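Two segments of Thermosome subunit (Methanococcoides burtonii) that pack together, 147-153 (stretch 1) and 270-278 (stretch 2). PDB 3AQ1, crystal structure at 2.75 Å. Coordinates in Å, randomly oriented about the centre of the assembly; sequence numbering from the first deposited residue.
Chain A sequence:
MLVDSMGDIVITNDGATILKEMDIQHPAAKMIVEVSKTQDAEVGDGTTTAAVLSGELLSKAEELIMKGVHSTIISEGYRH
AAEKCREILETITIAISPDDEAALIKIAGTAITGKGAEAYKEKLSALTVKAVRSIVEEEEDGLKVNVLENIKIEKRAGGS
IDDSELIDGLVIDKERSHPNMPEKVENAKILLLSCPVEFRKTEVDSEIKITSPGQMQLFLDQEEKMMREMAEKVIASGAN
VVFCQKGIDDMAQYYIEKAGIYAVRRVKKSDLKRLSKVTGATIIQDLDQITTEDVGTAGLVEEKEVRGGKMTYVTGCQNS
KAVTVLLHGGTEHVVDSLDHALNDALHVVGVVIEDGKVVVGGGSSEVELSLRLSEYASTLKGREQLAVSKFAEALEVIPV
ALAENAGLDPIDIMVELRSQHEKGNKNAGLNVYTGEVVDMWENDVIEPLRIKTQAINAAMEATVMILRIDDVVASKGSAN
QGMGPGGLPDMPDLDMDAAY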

# COMPACT_ATOMS: atom_id res chain seq x y z
N VAL A 147 3.04 -4.98 -1.29
CA VAL A 147 1.91 -5.04 -2.22
C VAL A 147 2.27 -4.67 -3.67
O VAL A 147 1.83 -5.32 -4.60
CB VAL A 147 0.73 -4.21 -1.68
CG1 VAL A 147 -0.49 -4.35 -2.58
CG2 VAL A 147 0.40 -4.68 -0.26
N LEU A 148 3.09 -3.64 -3.87
CA LEU A 148 3.46 -3.22 -5.22
C LEU A 148 4.05 -4.34 -6.09
O LEU A 148 3.69 -4.47 -7.26
CB LEU A 148 4.44 -2.04 -5.16
CG LEU A 148 3.99 -0.83 -4.33
CD1 LEU A 148 5.13 0.17 -4.13
CD2 LEU A 148 2.76 -0.14 -4.93
N GLU A 149 4.93 -5.15 -5.51
CA GLU A 149 5.67 -6.18 -6.26
C GLU A 149 5.10 -7.59 -6.11
O GLU A 149 5.17 -8.41 -7.03
CB GLU A 149 7.14 -6.20 -5.81
CG GLU A 149 7.92 -4.92 -6.05
CD GLU A 149 9.36 -5.01 -5.57
OE1 GLU A 149 9.82 -6.12 -5.23
OE2 GLU A 149 10.04 -3.97 -5.55
N ASN A 150 4.55 -7.88 -4.94
CA ASN A 150 4.04 -9.21 -4.65
C ASN A 150 2.57 -9.45 -5.01
O ASN A 150 2.11 -10.59 -4.97
CB ASN A 150 4.29 -9.55 -3.18
CG ASN A 150 5.73 -9.98 -2.93
OD1 ASN A 150 6.39 -10.51 -3.82
ND2 ASN A 150 6.20 -9.76 -1.71
N ILE A 151 1.83 -8.40 -5.34
CA ILE A 151 0.48 -8.62 -5.84
C ILE A 151 0.23 -7.98 -7.20
O ILE A 151 0.45 -6.80 -7.39
CB ILE A 151 -0.59 -8.22 -4.82
CG1 ILE A 151 -0.44 -9.10 -3.58
CG2 ILE A 151 -1.98 -8.36 -5.42
CD1 ILE A 151 -1.48 -8.86 -2.52
N LYS A 152 -0.22 -8.78 -8.15
CA LYS A 152 -0.65 -8.26 -9.43
C LYS A 152 -2.15 -8.50 -9.58
O LYS A 152 -2.64 -9.60 -9.32
CB LYS A 152 0.10 -8.93 -10.59
CG LYS A 152 -0.55 -8.64 -11.93
CD LYS A 152 0.07 -9.39 -13.08
CE LYS A 152 -0.79 -9.22 -14.31
NZ LYS A 152 -0.02 -9.40 -15.56
N ILE A 153 -2.88 -7.48 -10.00
CA ILE A 153 -4.29 -7.65 -10.25
C ILE A 153 -4.51 -7.72 -11.74
O ILE A 153 -4.07 -6.86 -12.48
CB ILE A 153 -5.15 -6.53 -9.65
CG1 ILE A 153 -4.77 -6.32 -8.18
CG2 ILE A 153 -6.58 -6.89 -9.74
CD1 ILE A 153 -5.74 -5.45 -7.39
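Stretch 2 (270-278) SDLKRLSKV

Stretch 2 is helical throughout, from Ser 270 to Val 278, and belongs to a longer helix that extends beyond both ends of the segment. Its backbone follows the regular i to i+4 pattern, with Arg 274 N bonded to Ser 270 O (3.0 Å) and Val 278 N to Arg 274 O (3.0 Å). Stretch 1 changes conformation midway: residues 147-150 are helical, Ile 151 is the first to leave helical phi/psi, and 151-153 form a strand that continues further along the chain. The stretch 2 helix runs roughly antiparallel to this strand, with a signed crossing angle of -150° and a closest axial approach of 11.2 Å. The nearest CA atoms, those of Glu 149 in the helical part and Arg 274, are 7.1 Å apart, and side chains bridge the gap.

Arg 274, whose CA-to-CB bond points toward stretch 1, reaches the point where helix gives way to strand. Its NH1 lies 3.5 Å from Leu 148 O and 3.4 Å from Ile 151 O, so the charged group sits among backbone carbonyls. Lys 152 CB covers one face of the guanidinium, 3.6 Å from Arg 274 CZ. Beyond this contact the Lys 152 side chain continues fully extended, all four chi angles t, and its NZ forms a salt bridge and hydrogen bond with Asp 271 OD1 at 2.7 Å. A water reinforces the pair, accepting from Lys 152 NZ and donating to Asp 271 OD2, both at 2.9 Å. One helical turn beyond Arg 274, the exposed Lys 277 approaches Glu 149 more loosely: Glu 149 OE1 is 3.8 Å from Lys 277 CD, while Glu 149 OE2 and Lys 277 NZ, 4.1 Å apart, are too distant for a salt bridge.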

# COMPACT_ATOMS: atom_id res chain seq x y z
N SER A 270 5.93 -3.97 -17.85
CA SER A 270 5.70 -4.13 -16.42
C SER A 270 5.57 -5.59 -16.05
O SER A 270 5.89 -6.00 -14.93
CB SER A 270 4.45 -3.37 -15.98
OG SER A 270 3.29 -3.98 -16.52
N ASP A 271 5.06 -6.38 -16.99
CA ASP A 271 5.01 -7.82 -16.86
C ASP A 271 6.43 -8.39 -16.90
O ASP A 271 6.75 -9.34 -16.19
CB ASP A 271 4.16 -8.42 -17.99
CG ASP A 271 2.71 -8.58 -17.59
OD1 ASP A 271 2.43 -8.71 -16.38
OD2 ASP A 271 1.84 -8.60 -18.50
N LEU A 272 7.29 -7.78 -17.71
CA LEU A 272 8.68 -8.15 -17.78
C LEU A 272 9.38 -7.85 -16.45
O LEU A 272 10.20 -8.63 -15.98
CB LEU A 272 9.37 -7.44 -18.94
CG LEU A 272 10.33 -8.27 -19.82
CD1 LEU A 272 9.67 -9.52 -20.38
CD2 LEU A 272 10.87 -7.43 -20.96
N LYS A 273 9.04 -6.71 -15.83
CA LYS A 273 9.59 -6.35 -14.53
C LYS A 273 9.20 -7.39 -13.52
O LYS A 273 10.03 -7.86 -12.74
CB LYS A 273 9.11 -4.98 -14.06
CG LYS A 273 10.16 -3.87 -14.19
CD LYS A 273 9.68 -2.57 -13.52
CE LYS A 273 10.71 -1.44 -13.69
NZ LYS A 273 10.31 -0.18 -12.99
N ARG A 274 7.93 -7.76 -13.53
CA ARG A 274 7.42 -8.75 -12.61
C ARG A 274 8.08 -10.13 -12.83
O ARG A 274 8.47 -10.80 -11.87
CB ARG A 274 5.89 -8.86 -12.70
CG ARG A 274 5.13 -7.64 -12.27
CD ARG A 274 3.66 -8.02 -12.01
NE ARG A 274 2.74 -6.91 -12.23
CZ ARG A 274 2.25 -6.15 -11.25
NH1 ARG A 274 2.57 -6.40 -9.98
NH2 ARG A 274 1.43 -5.14 -11.54
N LEU A 275 8.21 -10.55 -14.09
CA LEU A 275 8.90 -11.80 -14.41
C LEU A 275 10.31 -11.80 -13.82
O LEU A 275 10.75 -12.79 -13.23
CB LEU A 275 8.94 -12.07 -15.91
CG LEU A 275 7.61 -12.51 -16.51
CD1 LEU A 275 7.54 -12.18 -17.99
CD2 LEU A 275 7.33 -13.97 -16.22
N SER A 276 11.00 -10.68 -13.96
CA SER A 276 12.35 -10.56 -13.44
C SER A 276 12.40 -10.82 -11.94
O SER A 276 13.25 -11.57 -11.46
CB SER A 276 12.93 -9.19 -13.78
OG SER A 276 14.32 -9.17 -13.52
N LYS A 277 11.49 -10.22 -11.18
CA LYS A 277 11.52 -10.36 -9.73
C LYS A 277 11.13 -11.74 -9.23
O LYS A 277 11.82 -12.31 -8.39
CB LYS A 277 10.68 -9.27 -9.03
CG LYS A 277 11.23 -7.86 -9.17
CD LYS A 277 10.12 -6.82 -8.95
CE LYS A 277 10.54 -5.42 -9.39
NZ LYS A 277 9.36 -4.52 -9.58
N VAL A 278 10.02 -12.29 -9.74
CA VAL A 278 9.60 -13.63 -9.30
C VAL A 278 10.46 -14.79 -9.82
O VAL A 278 10.56 -15.79 -9.13
CB VAL A 278 8.09 -13.95 -9.55
CG1 VAL A 278 7.21 -12.97 -8.85
CG2 VAL A 278 7.77 -14.01 -11.02
O HOH W 1 -0.93 -9.27 -18.30